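Galactose/lactose metabolism regulatory protein GAL80 (Saccharomyces cerevisiae, PDB 3BTV) represses the yeast galactose and lactose metabolic genes by binding the activator GAL4 and blocking its transcriptional activation when no inducing sugar is present. Local coordinates at residues T217-Q222 / L409-L414; S226-R231 / Q395-E400. The protein carries 1 engineered substitution. All blocks are in the same frame, centred on the assembly; numbering follows the deposited sequence.

Contact 1: T217-Q222 / L409-L414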
ATOM      1  N   THR B 217      -8.844 -11.998  -5.033  1.00 39.36           N
ATOM      2  CA  THR B 217      -8.574 -11.335  -3.759  1.00 42.12           C
ATOM      3  C   THR B 217      -9.455 -10.120  -3.484  1.00 36.85           C
ATOM      4  O   THR B 217      -9.994  -9.964  -2.392  1.00 32.03           O
ATOM      5  CB  THR B 217      -7.099 -10.921  -3.661  1.00 38.96           C
ATOM      6  OG1 THR B 217      -6.276 -12.075  -3.870  1.00 42.22           O
ATOM      7  CG2 THR B 217      -6.803 -10.353  -2.275  1.00 41.51           C
ATOM      8  N   ILE B 218      -9.606  -9.253  -4.469  1.00 30.13           N
ATOM      9  CA  ILE B 218     -10.365  -8.041  -4.257  1.00 36.03           C
ATOM     10  C   ILE B 218     -11.842  -8.402  -4.126  1.00 41.53           C
ATOM     11  O   ILE B 218     -12.616  -7.726  -3.443  1.00 36.89           O
ATOM     12  CB  ILE B 218     -10.131  -7.027  -5.393  1.00 32.48           C
ATOM     13  CG1 ILE B 218     -10.364  -5.604  -4.879  1.00 33.37           C
ATOM     14  CG2 ILE B 218     -11.020  -7.366  -6.587  1.00 42.09           C
ATOM     15  CD1 ILE B 218      -9.298  -5.087  -3.928  1.00 39.18           C
ATOM     16  N   ASP B 219     -12.230  -9.499  -4.755  1.00 38.54           N
ATOM     17  CA  ASP B 219     -13.610  -9.931  -4.611  1.00 44.74           C
ATOM     18  C   ASP B 219     -13.902 -10.415  -3.198  1.00 39.39           C
ATOM     19  O   ASP B 219     -14.955 -10.097  -2.657  1.00 34.77           O
ATOM     20  CB  ASP B 219     -13.997 -11.037  -5.595  1.00 42.28           C
ATOM     21  CG  ASP B 219     -15.414 -11.533  -5.351  1.00 59.85           C
ATOM     22  OD1 ASP B 219     -16.367 -10.760  -5.593  1.00 53.37           O
ATOM     23  OD2 ASP B 219     -15.579 -12.673  -4.873  1.00 48.16           O
ATOM     24  N   ILE B 220     -13.008 -11.206  -2.603  1.00 37.43           N
ATOM     25  CA  ILE B 220     -13.259 -11.628  -1.210  1.00 34.20           C
ATOM     26  C   ILE B 220     -13.196 -10.433  -0.277  1.00 39.27           C
ATOM     27  O   ILE B 220     -13.898 -10.391   0.737  1.00 38.29           O
ATOM     28  CB  ILE B 220     -12.313 -12.761  -0.691  1.00 43.98           C
ATOM     29  CG1 ILE B 220     -10.871 -12.278  -0.627  1.00 49.98           C
ATOM     30  CG2 ILE B 220     -12.427 -14.031  -1.543  1.00 45.94           C
ATOM     31  CD1 ILE B 220      -9.927 -13.324  -0.049  1.00 54.25           C
ATOM     32  N   LEU B 221     -12.369  -9.448  -0.610  1.00 35.26           N
ATOM     33  CA  LEU B 221     -12.306  -8.266   0.246  1.00 34.32           C
ATOM     34  C   LEU B 221     -13.673  -7.607   0.304  1.00 36.51           C
ATOM     35  O   LEU B 221     -14.177  -7.288   1.379  1.00 34.53           O
ATOM     36  CB  LEU B 221     -11.272  -7.244  -0.242  1.00 30.63           C
ATOM     37  CG  LEU B 221     -11.211  -6.054   0.720  1.00 34.42           C
ATOM     38  CD1 LEU B 221     -10.620  -6.495   2.094  1.00 34.00           C
ATOM     39  CD2 LEU B 221     -10.423  -4.908   0.131  1.00 42.70           C
ATOM     40  N   GLN B 222     -14.277  -7.408  -0.865  1.00 33.07           N
ATOM     41  CA  GLN B 222     -15.580  -6.762  -0.944  1.00 34.25           C
ATOM     42  C   GLN B 222     -16.644  -7.619  -0.302  1.00 31.26           C
ATOM     43  O   GLN B 222     -17.553  -7.113   0.350  1.00 37.56           O
ATOM     44  CB  GLN B 222     -15.951  -6.500  -2.399  1.00 38.71           C
ATOM     45  CG  GLN B 222     -15.086  -5.439  -3.036  1.00 31.94           C
ATOM     46  CD  GLN B 222     -15.287  -5.386  -4.537  1.00 53.19           C
ATOM     47  OE1 GLN B 222     -16.004  -4.537  -5.046  1.00 41.41           O
ATOM     48  NE2 GLN B 222     -14.674  -6.312  -5.248  1.00 38.51           N
ATOM     49  N   LEU B 409     -19.710 -10.619 -13.496  1.00 56.02           N
ATOM     50  CA  LEU B 409     -19.795  -9.451 -14.375  1.00 42.88           C
ATOM     51  C   LEU B 409     -19.338  -8.185 -13.645  1.00 44.16           C
ATOM     52  O   LEU B 409     -18.520  -7.419 -14.151  1.00 56.04           O
ATOM     53  CB  LEU B 409     -21.226  -9.302 -14.895  1.00 53.03           C
ATOM     54  CG  LEU B 409     -21.480  -8.215 -15.937  1.00 61.90           C
ATOM     55  CD1 LEU B 409     -20.584  -8.427 -17.142  1.00 59.24           C
ATOM     56  CD2 LEU B 409     -22.951  -8.225 -16.332  1.00 58.56           C
ATOM     57  N   ILE B 410     -19.845  -7.991 -12.435  1.00 47.15           N
ATOM     58  CA  ILE B 410     -19.464  -6.849 -11.622  1.00 42.69           C
ATOM     59  C   ILE B 410     -17.944  -6.832 -11.375  1.00 50.21           C
ATOM     60  O   ILE B 410     -17.297  -5.786 -11.447  1.00 51.80           O
ATOM     61  CB  ILE B 410     -20.246  -6.857 -10.297  1.00 48.97           C
ATOM     62  CG1 ILE B 410     -21.726  -6.563 -10.562  1.00 56.49           C
ATOM     63  CG2 ILE B 410     -19.626  -5.880  -9.284  1.00 49.23           C
ATOM     64  CD1 ILE B 410     -22.649  -6.999  -9.433  1.00 56.29           C
ATOM     65  N   LEU B 411     -17.373  -7.998 -11.113  1.00 47.47           N
ATOM     66  CA  LEU B 411     -15.932  -8.105 -10.928  1.00 44.35           C
ATOM     67  C   LEU B 411     -15.201  -7.721 -12.221  1.00 36.79           C
ATOM     68  O   LEU B 411     -14.202  -6.987 -12.200  1.00 49.78           O
ATOM     69  CB  LEU B 411     -15.562  -9.531 -10.508  1.00 45.25           C
ATOM     70  CG  LEU B 411     -14.102  -9.776 -10.113  1.00 48.14           C
ATOM     71  CD1 LEU B 411     -13.620  -8.726  -9.132  1.00 38.84           C
ATOM     72  CD2 LEU B 411     -13.948 -11.185  -9.519  1.00 43.67           C
ATOM     73  N   HIS B 412     -15.708  -8.209 -13.353  1.00 45.18           N
ATOM     74  CA  HIS B 412     -15.132  -7.821 -14.634  1.00 44.87           C
ATOM     75  C   HIS B 412     -15.156  -6.303 -14.836  1.00 46.39           C
ATOM     76  O   HIS B 412     -14.207  -5.738 -15.370  1.00 53.84           O
ATOM     77  CB  HIS B 412     -15.838  -8.509 -15.801  1.00 52.03           C
ATOM     78  CG  HIS B 412     -15.183  -9.782 -16.229  1.00 55.28           C
ATOM     79  ND1 HIS B 412     -13.924  -9.818 -16.790  1.00 52.54           N
ATOM     80  CD2 HIS B 412     -15.611 -11.066 -16.180  1.00 43.17           C
ATOM     81  CE1 HIS B 412     -13.601 -11.070 -17.059  1.00 57.37           C
ATOM     82  NE2 HIS B 412     -14.605 -11.847 -16.696  1.00 64.99           N
ATOM     83  N   ARG B 413     -16.242  -5.656 -14.425  1.00 45.42           N
ATOM     84  CA  ARG B 413     -16.331  -4.200 -14.552  1.00 49.02           C
ATOM     85  C   ARG B 413     -15.257  -3.543 -13.727  1.00 51.12           C
ATOM     86  O   ARG B 413     -14.682  -2.527 -14.130  1.00 51.97           O
ATOM     87  CB  ARG B 413     -17.703  -3.693 -14.120  1.00 49.95           C
ATOM     88  CG  ARG B 413     -18.821  -4.071 -15.095  1.00 62.55           C
ATOM     89  CD  ARG B 413     -20.198  -3.641 -14.600  1.00 58.72           C
ATOM     90  NE  ARG B 413     -21.230  -3.928 -15.595  1.00 60.09           N
ATOM     91  CZ  ARG B 413     -22.532  -3.700 -15.429  1.00 79.60           C
ATOM     92  NH1 ARG B 413     -22.991  -3.179 -14.294  1.00 60.86           N
ATOM     93  NH2 ARG B 413     -23.379  -3.994 -16.408  1.00 78.85           N
ATOM     94  N   LEU B 414     -14.976  -4.126 -12.563  1.00 48.77           N
ATOM     95  CA  LEU B 414     -13.931  -3.592 -11.709  1.00 44.54           C
ATOM     96  C   LEU B 414     -12.551  -3.797 -12.335  1.00 44.50           C
ATOM     97  O   LEU B 414     -11.713  -2.897 -12.317  1.00 48.18           O
ATOM     98  CB  LEU B 414     -13.986  -4.226 -10.306  1.00 39.26           C
ATOM     99  CG  LEU B 414     -12.960  -3.690  -9.305  1.00 40.17           C
ATOM    100  CD1 LEU B 414     -13.129  -2.192  -9.100  1.00 45.08           C
ATOM    101  CD2 LEU B 414     -13.048  -4.453  -7.942  1.00 36.61           C
TER
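Helices 209-225 and 405-424 pack here in a buried contact, through the tips of their side chains, in the interior of a chain built from a Rossmann-type domain and a mixed-sheet domain. The short segments 217-222 and 409-414 run at 116° to each other with their axes 11.0 Å apart, a wide spacing that leaves leucine side chains to span the gap. Ile218 puts CG2 in the crowded position between backbone N and carbonyl carbon, and this methyl meets both leucines: Leu414 CD2 lies 3.8 Å from Ile218 CG2, and Leu411 CD1 touches it from the preceding turn of helix 405-424. The other branch of Leu411, CD2, rests on Asp219 CB at 3.9 Å, while the Asp219 carboxylate is turned to a salt bridge with Arg156. Gln222 and Leu414 meet tip to tip, with Gln222 NE2 3.7 Å from Leu414 CD2. That amide is tied back to its own helix: Gln222 NE2 donates to Ile218 O at 3.1 Å, from above the carbonyl plane, and the same oxygen also accepts from Gln222 N. Dispersion and burial of methyls therefore hold the two segments together, with the Asp219 carboxylate and Gln222 NE2 satisfied elsewhere.

Contact 2: S226-R231 / Q395-E400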
ATOM      1  N   SER B 226     -18.580  -6.531   3.002  1.00 38.77           N
ATOM      2  CA  SER B 226     -19.902  -6.192   2.469  1.00 40.70           C
ATOM      3  C   SER B 226     -19.936  -4.779   1.880  1.00 47.31           C
ATOM      4  O   SER B 226     -20.839  -4.006   2.179  1.00 40.63           O
ATOM      5  CB  SER B 226     -20.979  -6.300   3.556  1.00 39.56           C
ATOM      6  OG  SER B 226     -21.056  -7.615   4.081  1.00 44.04           O
ATOM      7  N   SER B 227     -18.954  -4.434   1.059  1.00 35.52           N
ATOM      8  CA  SER B 227     -18.974  -3.137   0.379  1.00 41.30           C
ATOM      9  C   SER B 227     -18.324  -3.237  -0.981  1.00 52.69           C
ATOM     10  O   SER B 227     -17.364  -3.989  -1.152  1.00 39.60           O
ATOM     11  CB  SER B 227     -18.232  -2.072   1.192  1.00 38.88           C
ATOM     12  OG  SER B 227     -18.323  -0.810   0.541  1.00 39.39           O
ATOM     13  N   TYR B 228     -18.849  -2.487  -1.950  1.00 41.76           N
ATOM     14  CA  TYR B 228     -18.143  -2.252  -3.205  1.00 43.01           C
ATOM     15  C   TYR B 228     -17.282  -0.992  -3.095  1.00 38.68           C
ATOM     16  O   TYR B 228     -17.349  -0.261  -2.109  1.00 41.08           O
ATOM     17  CB  TYR B 228     -19.124  -2.100  -4.382  1.00 47.46           C
ATOM     18  CG  TYR B 228     -19.953  -3.342  -4.622  1.00 55.35           C
ATOM     19  CD1 TYR B 228     -21.320  -3.347  -4.392  1.00 50.77           C
ATOM     20  CD2 TYR B 228     -19.358  -4.522  -5.047  1.00 47.66           C
ATOM     21  CE1 TYR B 228     -22.078  -4.493  -4.597  1.00 46.62           C
ATOM     22  CE2 TYR B 228     -20.102  -5.664  -5.255  1.00 50.90           C
ATOM     23  CZ  TYR B 228     -21.460  -5.644  -5.026  1.00 50.40           C
ATOM     24  OH  TYR B 228     -22.192  -6.789  -5.229  1.00 47.30           O
ATOM     25  N   PHE B 229     -16.484  -0.740  -4.126  1.00 32.71           N
ATOM     26  CA  PHE B 229     -15.620   0.437  -4.134  1.00 41.20           C
ATOM     27  C   PHE B 229     -16.347   1.670  -4.637  1.00 43.77           C
ATOM     28  O   PHE B 229     -17.239   1.564  -5.460  1.00 41.64           O
ATOM     29  CB  PHE B 229     -14.381   0.190  -4.989  1.00 40.59           C
ATOM     30  CG  PHE B 229     -13.365  -0.665  -4.319  1.00 45.08           C
ATOM     31  CD1 PHE B 229     -13.412  -2.041  -4.450  1.00 39.12           C
ATOM     32  CD2 PHE B 229     -12.378  -0.099  -3.530  1.00 42.35           C
ATOM     33  CE1 PHE B 229     -12.479  -2.838  -3.813  1.00 41.72           C
ATOM     34  CE2 PHE B 229     -11.432  -0.898  -2.886  1.00 33.06           C
ATOM     35  CZ  PHE B 229     -11.492  -2.265  -3.033  1.00 31.65           C
ATOM     36  N   SER B 230     -15.948   2.834  -4.141  1.00 39.18           N
ATOM     37  CA  SER B 230     -16.488   4.101  -4.606  1.00 41.15           C
ATOM     38  C   SER B 230     -15.547   4.660  -5.669  1.00 44.52           C
ATOM     39  O   SER B 230     -15.955   4.956  -6.793  1.00 47.10           O
ATOM     40  CB  SER B 230     -16.615   5.074  -3.426  1.00 45.65           C
ATOM     41  OG  SER B 230     -16.611   6.418  -3.857  1.00 77.72           O
ATOM     42  N   ARG B 231     -14.274   4.782  -5.309  1.00 43.11           N
ATOM     43  CA  ARG B 231     -13.265   5.338  -6.206  1.00 38.34           C
ATOM     44  C   ARG B 231     -12.029   4.451  -6.207  1.00 46.33           C
ATOM     45  O   ARG B 231     -11.712   3.848  -5.203  1.00 38.15           O
ATOM     46  CB  ARG B 231     -12.897   6.757  -5.763  1.00 39.07           C
ATOM     47  CG  ARG B 231     -14.091   7.725  -5.783  1.00 62.44           C
ATOM     48  CD  ARG B 231     -13.708   9.167  -5.452  1.00 75.64           C
ATOM     49  NE  ARG B 231     -13.050   9.835  -6.574  1.00114.45           N
ATOM     50  CZ  ARG B 231     -13.042  11.152  -6.768  1.00138.93           C
ATOM     51  NH1 ARG B 231     -13.670  11.956  -5.917  1.00149.40           N
ATOM     52  NH2 ARG B 231     -12.414  11.664  -7.821  1.00133.97           N
ATOM     53  N   GLN B 395     -25.352 -13.346  -5.564  1.00 51.67           N
ATOM     54  CA  GLN B 395     -25.167 -13.578  -4.149  1.00 49.59           C
ATOM     55  C   GLN B 395     -25.010 -12.232  -3.454  1.00 53.29           C
ATOM     56  O   GLN B 395     -25.521 -12.029  -2.358  1.00 55.48           O
ATOM     57  CB  GLN B 395     -23.947 -14.457  -3.882  1.00 50.02           C
ATOM     58  CG  GLN B 395     -23.764 -14.760  -2.405  1.00 35.86           C
ATOM     59  CD  GLN B 395     -22.501 -15.520  -2.127  1.00 52.04           C
ATOM     60  OE1 GLN B 395     -21.479 -15.285  -2.764  1.00 48.74           O
ATOM     61  NE2 GLN B 395     -22.553 -16.428  -1.153  1.00 53.87           N
ATOM     62  N   GLY B 396     -24.327 -11.307  -4.118  1.00 51.62           N
ATOM     63  CA  GLY B 396     -24.024 -10.029  -3.514  1.00 49.15           C
ATOM     64  C   GLY B 396     -23.175 -10.237  -2.277  1.00 48.42           C
ATOM     65  O   GLY B 396     -22.175 -10.945  -2.315  1.00 52.48           O
ATOM     66  N   PHE B 397     -23.583  -9.622  -1.176  1.00 41.45           N
ATOM     67  CA  PHE B 397     -22.884  -9.770   0.083  1.00 39.91           C
ATOM     68  C   PHE B 397     -23.547 -10.792   1.006  1.00 47.15           C
ATOM     69  O   PHE B 397     -23.203 -10.887   2.180  1.00 48.17           O
ATOM     70  CB  PHE B 397     -22.795  -8.429   0.789  1.00 40.55           C
ATOM     71  CG  PHE B 397     -22.180  -7.357  -0.047  1.00 58.99           C
ATOM     72  CD1 PHE B 397     -21.061  -7.625  -0.819  1.00 48.99           C
ATOM     73  CD2 PHE B 397     -22.712  -6.080  -0.060  1.00 57.44           C
ATOM     74  CE1 PHE B 397     -20.487  -6.640  -1.592  1.00 46.14           C
ATOM     75  CE2 PHE B 397     -22.138  -5.083  -0.829  1.00 58.75           C
ATOM     76  CZ  PHE B 397     -21.028  -5.363  -1.594  1.00 47.43           C
ATOM     77  N   ASP B 398     -24.503 -11.544   0.476  1.00 45.34           N
ATOM     78  CA  ASP B 398     -25.202 -12.545   1.276  1.00 42.99           C
ATOM     79  C   ASP B 398     -24.301 -13.700   1.672  1.00 53.81           C
ATOM     80  O   ASP B 398     -23.496 -14.162   0.867  1.00 47.64           O
ATOM     81  CB  ASP B 398     -26.380 -13.124   0.499  1.00 51.96           C
ATOM     82  CG  ASP B 398     -27.558 -12.183   0.439  1.00 75.32           C
ATOM     83  OD1 ASP B 398     -27.629 -11.265   1.285  1.00 60.62           O
ATOM     84  OD2 ASP B 398     -28.413 -12.367  -0.459  1.00 84.76           O
ATOM     85  N   PHE B 399     -24.462 -14.182   2.903  1.00 46.69           N
ATOM     86  CA  PHE B 399     -23.798 -15.411   3.338  1.00 43.33           C
ATOM     87  C   PHE B 399     -24.345 -16.576   2.517  1.00 47.74           C
ATOM     88  O   PHE B 399     -23.623 -17.517   2.187  1.00 57.63           O
ATOM     89  CB  PHE B 399     -24.059 -15.685   4.829  1.00 44.63           C
ATOM     90  CG  PHE B 399     -23.215 -14.870   5.767  1.00 51.91           C
ATOM     91  CD1 PHE B 399     -23.750 -13.771   6.426  1.00 40.32           C
ATOM     92  CD2 PHE B 399     -21.901 -15.218   6.019  1.00 48.14           C
ATOM     93  CE1 PHE B 399     -22.986 -13.019   7.296  1.00 48.13           C
ATOM     94  CE2 PHE B 399     -21.123 -14.466   6.890  1.00 39.83           C
ATOM     95  CZ  PHE B 399     -21.666 -13.369   7.528  1.00 46.38           C
ATOM     96  N   GLU B 400     -25.632 -16.469   2.184  1.00 66.41           N
ATOM     97  CA  GLU B 400     -26.405 -17.509   1.505  1.00 65.81           C
ATOM     98  C   GLU B 400     -26.087 -17.661   0.037  1.00 60.01           C
ATOM     99  O   GLU B 400     -25.640 -16.723  -0.621  1.00 63.16           O
ATOM    100  CB  GLU B 400     -27.900 -17.188   1.602  1.00 97.78           C
ATOM    101  CG  GLU B 400     -28.540 -17.604   2.897  1.00141.39           C
ATOM    102  CD  GLU B 400     -27.610 -17.411   4.069  1.00180.45           C
ATOM    103  OE1 GLU B 400     -27.327 -18.410   4.762  1.00191.10           O
ATOM    104  OE2 GLU B 400     -27.145 -16.268   4.280  1.00194.07           O
TER
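A Schellman motif closes helix 209-225 at its C-terminal end, and the aromatic ring of Phe397, carried on a type II' turn from Gln395 to Asp398, lies against the chain just as it leaves the helix. Ser226 is the C-prime residue, with positive phi; its N pairs with Tyr223 O and Ser227 N with Gln222 O. The reversal lays the Ser226 backbone over one face of the Phe397 ring. Ser226 CA makes a CH-pi contact 3.7 Å from the Phe397 ring centroid, nearly along the normal, and Ser227 N sits over the same face, displaced toward the rim. Ser226 O comes to 3.4 Å from Phe397 CE2.

The far end of the ring goes to Tyr228. Phe397 CZ stands over the centre of the tyrosine ring, reaching 3.3 Å from Tyr228 CE1. The two ring planes are inclined at 41°. Tyr228 CG is anti to its carbonyl carbon (chi1 -62°), and the ring extends toward the turn, with Tyr228 OH 4.1 Å from Gly396 CA.

Glycine at 396 takes a positive phi of 61° in the turn, and Asp398 N bonds back to Gln395 O. Gln395 NE2 reaches Glu400 O at 3.1 Å, bracing the loop from within, while Asp407 receives the backbone N of both Gln395 and Gly396. Within 226-231, Ser227 OG donates to a lone pair of Tyr228 O, in the carbonyl plane, and it also pairs with Asn273 N. Between the two segments the join is dispersion and CH-pi contact of one phenyl ring, to which Asp398 O adds a polar tie to the helix through Tyr223 OH, while the hydrogen bonds inside each segment fix the backbone shapes that let the ring fit.

Overall arrangement
Helix 209-225 and the residues that follow it, leading into strand 229-237, carry the first segments of both contacts, and the two centres are 9 Å apart. Contact 1 is core, aliphatic packing of helix on helix; contact 2 lies nearer the surface, where the loop leading into helix 405-424 meets the helix end through aromatic rings. Contact 1 thus packs helix 405-424, and contact 2 the loop before it, against helix 209-225 and the residues just after it. Gln222 connects them: its capped carbonyl oxygen touches the Phe397 ring, while its side-chain OE1 packs on Tyr228. Ile218 CG1 packs on Phe229.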